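Local coordinates for glycoside hydrolase family protein (Novosphingobium sp. PP1Y, PDB 6Q2F) that is an alpha-L-rhamnosidase, a glycoside hydrolase expected to cleave terminal alpha-L-rhamnose from glycosides, and that carries a bound sodium ion, at residues Val820-Pro828 with Trp841-Trp849. Sequence-based numbering, arbitrary orientation.
Sequences VGKAPIATP and WSSLVARLW
With CG anti to its carbonyl carbon (chi1 -72°), Trp849 turns one face of its indole to Ala823 and Pro824 and its N-H edge to Gly821; with CG anti to the backbone N (chi1 -171°), Trp841, two helical turns earlier, lifts its ring to Pro824, Ala826 and Thr827. Trp849 NE1 donates a nearly straight hydrogen bond of 2.8 Å to Gly821 O, which lies near the indole plane. Over one face, Ala823 CA stands 3.6 Å from the centroid of the six-membered ring of Trp849 and Pro824 CD 3.9 Å, both as CH-pi contacts; Leu848 CB backs the other face. Between the two indoles, Pro824 CG and Val845 CG2 reach toward each other, meeting at 4.0 Å. Trp841 CZ2 approaches Ala826 C to 3.5 Å, while Trp841 NE1 is hydrogen-bonded to Met801 O. An alanine in place of Trp849 would probably leave Gly821 O without this donor and open a gap against Ala823 and Pro824. Thus the loop after strand 818-820, a parallel strand of a mixed sheet, rests on helix 838-848 mainly through apolar and CH-pi packing, with one directional bond fixing the turn of the Trp849 indole.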
ATOM      1  N   VAL A 820       4.878 -27.200  -3.616  1.00 30.36           N
ATOM      2  CA  VAL A 820       4.265 -27.549  -2.341  1.00 34.85           C
ATOM      3  C   VAL A 820       2.870 -26.950  -2.326  1.00 33.83           C
ATOM      4  O   VAL A 820       2.714 -25.722  -2.397  1.00 32.36           O
ATOM      5  CB  VAL A 820       5.091 -27.029  -1.159  1.00 34.33           C
ATOM      6  CG1 VAL A 820       4.412 -27.389   0.172  1.00 30.06           C
ATOM      7  CG2 VAL A 820       6.501 -27.565  -1.251  1.00 30.70           C
ATOM      8  N   GLY A 821       1.866 -27.803  -2.222  1.00 30.14           N
ATOM      9  CA  GLY A 821       0.501 -27.329  -2.160  1.00 30.23           C
ATOM     10  C   GLY A 821      -0.471 -28.422  -2.515  1.00 32.58           C
ATOM     11  O   GLY A 821      -0.120 -29.448  -3.095  1.00 35.70           O
ATOM     12  N   LYS A 822      -1.728 -28.177  -2.179  1.00 41.95           N
ATOM     13  CA  LYS A 822      -2.785 -29.118  -2.489  1.00 42.55           C
ATOM     14  C   LYS A 822      -3.427 -28.769  -3.826  1.00 38.31           C
ATOM     15  O   LYS A 822      -3.357 -27.628  -4.310  1.00 35.89           O
ATOM     16  CB  LYS A 822      -3.821 -29.149  -1.364  1.00 50.62           C
ATOM     17  CG  LYS A 822      -3.280 -29.872  -0.129  1.00 57.52           C
ATOM     18  CD  LYS A 822      -4.205 -29.807   1.077  1.00 66.24           C
ATOM     19  CE  LYS A 822      -3.592 -30.575   2.245  1.00 70.09           C
ATOM     20  NZ  LYS A 822      -4.325 -30.362   3.530  1.00 74.83           N
ATOM     21  N   ALA A 823      -4.025 -29.787  -4.437  1.00 36.79           N
ATOM     22  CA  ALA A 823      -4.575 -29.642  -5.772  1.00 36.76           C
ATOM     23  C   ALA A 823      -5.641 -28.548  -5.801  1.00 35.52           C
ATOM     24  O   ALA A 823      -6.492 -28.485  -4.906  1.00 42.02           O
ATOM     25  CB  ALA A 823      -5.171 -30.975  -6.239  1.00 35.47           C
ATOM     26  N   PRO A 824      -5.641 -27.684  -6.815  1.00 37.54           N
ATOM     27  CA  PRO A 824      -6.748 -26.738  -6.967  1.00 32.95           C
ATOM     28  C   PRO A 824      -8.048 -27.480  -7.229  1.00 34.07           C
ATOM     29  O   PRO A 824      -8.051 -28.626  -7.684  1.00 36.74           O
ATOM     30  CB  PRO A 824      -6.328 -25.904  -8.174  1.00 30.46           C
ATOM     31  CG  PRO A 824      -5.546 -26.861  -8.992  1.00 35.28           C
ATOM     32  CD  PRO A 824      -4.749 -27.661  -7.989  1.00 33.08           C
ATOM     33  N   ILE A 825      -9.161 -26.813  -6.931  1.00 36.97           N
ATOM     34  CA  ILE A 825     -10.464 -27.458  -7.015  1.00 34.04           C
ATOM     35  C   ILE A 825     -11.264 -27.006  -8.231  1.00 38.63           C
ATOM     36  O   ILE A 825     -12.231 -27.686  -8.599  1.00 42.48           O
ATOM     37  CB  ILE A 825     -11.299 -27.229  -5.739  1.00 47.29           C
ATOM     38  CG1 ILE A 825     -11.641 -25.755  -5.582  1.00 46.03           C
ATOM     39  CG2 ILE A 825     -10.539 -27.711  -4.504  1.00 49.75           C
ATOM     40  CD1 ILE A 825     -12.434 -25.466  -4.335  1.00 48.03           C
ATOM     41  N   ALA A 826     -10.900 -25.894  -8.864  1.00 35.59           N
ATOM     42  CA  ALA A 826     -11.671 -25.417 -10.008  1.00 33.75           C
ATOM     43  C   ALA A 826     -10.860 -24.380 -10.770  1.00 34.42           C
ATOM     44  O   ALA A 826      -9.926 -23.783 -10.232  1.00 38.13           O
ATOM     45  CB  ALA A 826     -13.011 -24.810  -9.572  1.00 30.41           C
ATOM     46  N   THR A 827     -11.263 -24.162 -12.164  1.00 32.21           N
ATOM     47  CA  THR A 827     -10.771 -22.906 -12.705  1.00 32.27           C
ATOM     48  C   THR A 827     -11.799 -21.804 -12.473  1.00 32.35           C
ATOM     49  O   THR A 827     -13.005 -22.070 -12.472  1.00 32.46           O
ATOM     50  CB  THR A 827     -10.489 -23.005 -14.203  1.00 29.83           C
ATOM     51  OG1 THR A 827     -10.198 -21.696 -14.711  1.00 31.24           O
ATOM     52  CG2 THR A 827     -11.703 -23.559 -14.985  1.00 28.87           C
ATOM     53  N   PRO A 828     -11.337 -20.566 -12.269  1.00 35.61           N
ATOM     54  CA  PRO A 828     -12.268 -19.425 -12.190  1.00 30.59           C
ATOM     55  C   PRO A 828     -12.653 -18.837 -13.538  1.00 32.96           C
ATOM     56  O   PRO A 828     -13.498 -17.930 -13.577  1.00 31.04           O
ATOM     57  CB  PRO A 828     -11.471 -18.397 -11.383  1.00 29.24           C
ATOM     58  CG  PRO A 828     -10.075 -18.627 -11.859  1.00 32.04           C
ATOM     59  CD  PRO A 828      -9.947 -20.153 -11.991  1.00 35.94           C
ATOM     60  N   TRP A 841      -7.300 -29.643 -18.081  1.00 42.97           N
ATOM     61  CA  TRP A 841      -7.180 -29.156 -16.708  1.00 34.73           C
ATOM     62  C   TRP A 841      -7.220 -30.320 -15.728  1.00 36.90           C
ATOM     63  O   TRP A 841      -6.360 -30.434 -14.848  1.00 39.71           O
ATOM     64  CB  TRP A 841      -8.305 -28.158 -16.411  1.00 35.93           C
ATOM     65  CG  TRP A 841      -8.196 -27.402 -15.109  1.00 31.32           C
ATOM     66  CD1 TRP A 841      -7.728 -26.135 -14.946  1.00 31.31           C
ATOM     67  CD2 TRP A 841      -8.591 -27.853 -13.797  1.00 27.76           C
ATOM     68  NE1 TRP A 841      -7.795 -25.767 -13.624  1.00 33.25           N
ATOM     69  CE2 TRP A 841      -8.321 -26.800 -12.896  1.00 31.54           C
ATOM     70  CE3 TRP A 841      -9.154 -29.033 -13.304  1.00 30.00           C
ATOM     71  CZ2 TRP A 841      -8.583 -26.894 -11.532  1.00 29.08           C
ATOM     72  CZ3 TRP A 841      -9.412 -29.125 -11.948  1.00 34.45           C
ATOM     73  CH2 TRP A 841      -9.126 -28.064 -11.077  1.00 33.74           C
ATOM     74  N   SER A 842      -8.201 -31.214 -15.894  1.00 37.43           N
ATOM     75  CA  SER A 842      -8.327 -32.370 -15.010  1.00 47.22           C
ATOM     76  C   SER A 842      -7.149 -33.327 -15.157  1.00 44.46           C
ATOM     77  O   SER A 842      -6.706 -33.928 -14.173  1.00 46.33           O
ATOM     78  CB  SER A 842      -9.637 -33.109 -15.285  1.00 44.50           C
ATOM     79  OG  SER A 842     -10.738 -32.433 -14.697  1.00 53.06           O
ATOM     80  N   SER A 843      -6.645 -33.507 -16.378  1.00 41.60           N
ATOM     81  CA  SER A 843      -5.507 -34.402 -16.568  1.00 46.28           C
ATOM     82  C   SER A 843      -4.283 -33.871 -15.838  1.00 39.80           C
ATOM     83  O   SER A 843      -3.547 -34.629 -15.197  1.00 41.71           O
ATOM     84  CB  SER A 843      -5.204 -34.571 -18.058  1.00 40.33           C
ATOM     85  OG  SER A 843      -6.306 -35.140 -18.733  1.00 57.31           O
ATOM     86  N   LEU A 844      -4.048 -32.563 -15.934  1.00 31.21           N
ATOM     87  CA  LEU A 844      -2.887 -31.977 -15.285  1.00 34.65           C
ATOM     88  C   LEU A 844      -3.015 -32.066 -13.773  1.00 36.27           C
ATOM     89  O   LEU A 844      -2.031 -32.348 -13.081  1.00 43.39           O
ATOM     90  CB  LEU A 844      -2.705 -30.526 -15.741  1.00 33.86           C
ATOM     91  CG  LEU A 844      -2.252 -30.394 -17.198  1.00 34.41           C
ATOM     92  CD1 LEU A 844      -2.196 -28.935 -17.616  1.00 36.54           C
ATOM     93  CD2 LEU A 844      -0.888 -31.035 -17.384  1.00 30.50           C
ATOM     94  N   VAL A 845      -4.220 -31.840 -13.239  1.00 34.01           N
ATOM     95  CA  VAL A 845      -4.397 -32.008 -11.801  1.00 36.92           C
ATOM     96  C   VAL A 845      -4.117 -33.452 -11.411  1.00 38.45           C
ATOM     97  O   VAL A 845      -3.401 -33.714 -10.439  1.00 39.41           O
ATOM     98  CB  VAL A 845      -5.800 -31.555 -11.363  1.00 38.00           C
ATOM     99  CG1 VAL A 845      -6.064 -31.991  -9.929  1.00 36.75           C
ATOM    100  CG2 VAL A 845      -5.914 -30.032 -11.458  1.00 36.41           C
ATOM    101  N   ALA A 846      -4.641 -34.414 -12.179  1.00 36.35           N
ATOM    102  CA  ALA A 846      -4.398 -35.816 -11.845  1.00 39.96           C
ATOM    103  C   ALA A 846      -2.912 -36.155 -11.915  1.00 37.54           C
ATOM    104  O   ALA A 846      -2.430 -36.967 -11.128  1.00 40.92           O
ATOM    105  CB  ALA A 846      -5.214 -36.752 -12.760  1.00 34.37           C
ATOM    106  N   ARG A 847      -2.163 -35.526 -12.824  1.00 42.47           N
ATOM    107  CA  ARG A 847      -0.743 -35.849 -12.943  1.00 41.99           C
ATOM    108  C   ARG A 847       0.059 -35.273 -11.782  1.00 47.73           C
ATOM    109  O   ARG A 847       0.918 -35.959 -11.214  1.00 50.28           O
ATOM    110  CB  ARG A 847      -0.175 -35.350 -14.277  1.00 39.59           C
ATOM    111  CG  ARG A 847       1.124 -36.079 -14.645  1.00 41.80           C
ATOM    112  CD  ARG A 847       1.847 -35.473 -15.846  1.00 43.83           C
ATOM    113  NE  ARG A 847       3.190 -36.042 -15.940  1.00 42.66           N
ATOM    114  CZ  ARG A 847       4.053 -35.800 -16.924  1.00 43.77           C
ATOM    115  NH1 ARG A 847       3.729 -34.997 -17.921  1.00 38.88           N
ATOM    116  NH2 ARG A 847       5.246 -36.375 -16.914  1.00 47.00           N
ATOM    117  N   LEU A 848      -0.197 -34.016 -11.414  1.00 41.78           N
ATOM    118  CA  LEU A 848       0.587 -33.420 -10.340  1.00 38.03           C
ATOM    119  C   LEU A 848       0.143 -33.912  -8.975  1.00 36.73           C
ATOM    120  O   LEU A 848       0.938 -33.887  -8.032  1.00 36.37           O
ATOM    121  CB  LEU A 848       0.512 -31.887 -10.368  1.00 33.36           C
ATOM    122  CG  LEU A 848       0.989 -31.104 -11.579  1.00 39.23           C
ATOM    123  CD1 LEU A 848       1.422 -29.698 -11.210  1.00 34.69           C
ATOM    124  CD2 LEU A 848       2.074 -31.841 -12.318  1.00 49.82           C
ATOM    125  N   TRP A 849      -1.109 -34.337  -8.845  1.00 34.67           N
ATOM    126  CA  TRP A 849      -1.666 -34.773  -7.563  1.00 39.60           C
ATOM    127  C   TRP A 849      -2.271 -36.159  -7.726  1.00 45.30           C
ATOM    128  O   TRP A 849      -3.493 -36.332  -7.644  1.00 45.84           O
ATOM    129  CB  TRP A 849      -2.699 -33.770  -7.048  1.00 38.68           C
ATOM    130  CG  TRP A 849      -2.056 -32.500  -6.577  1.00 38.78           C
ATOM    131  CD1 TRP A 849      -1.495 -32.280  -5.359  1.00 36.85           C
ATOM    132  CD2 TRP A 849      -1.891 -31.288  -7.322  1.00 31.82           C
ATOM    133  NE1 TRP A 849      -0.995 -31.010  -5.294  1.00 36.94           N
ATOM    134  CE2 TRP A 849      -1.220 -30.377  -6.486  1.00 32.99           C
ATOM    135  CE3 TRP A 849      -2.250 -30.884  -8.609  1.00 33.67           C
ATOM    136  CZ2 TRP A 849      -0.900 -29.082  -6.894  1.00 30.09           C
ATOM    137  CZ3 TRP A 849      -1.924 -29.595  -9.020  1.00 32.31           C
ATOM    138  CH2 TRP A 849      -1.258 -28.714  -8.164  1.00 31.84           C
TER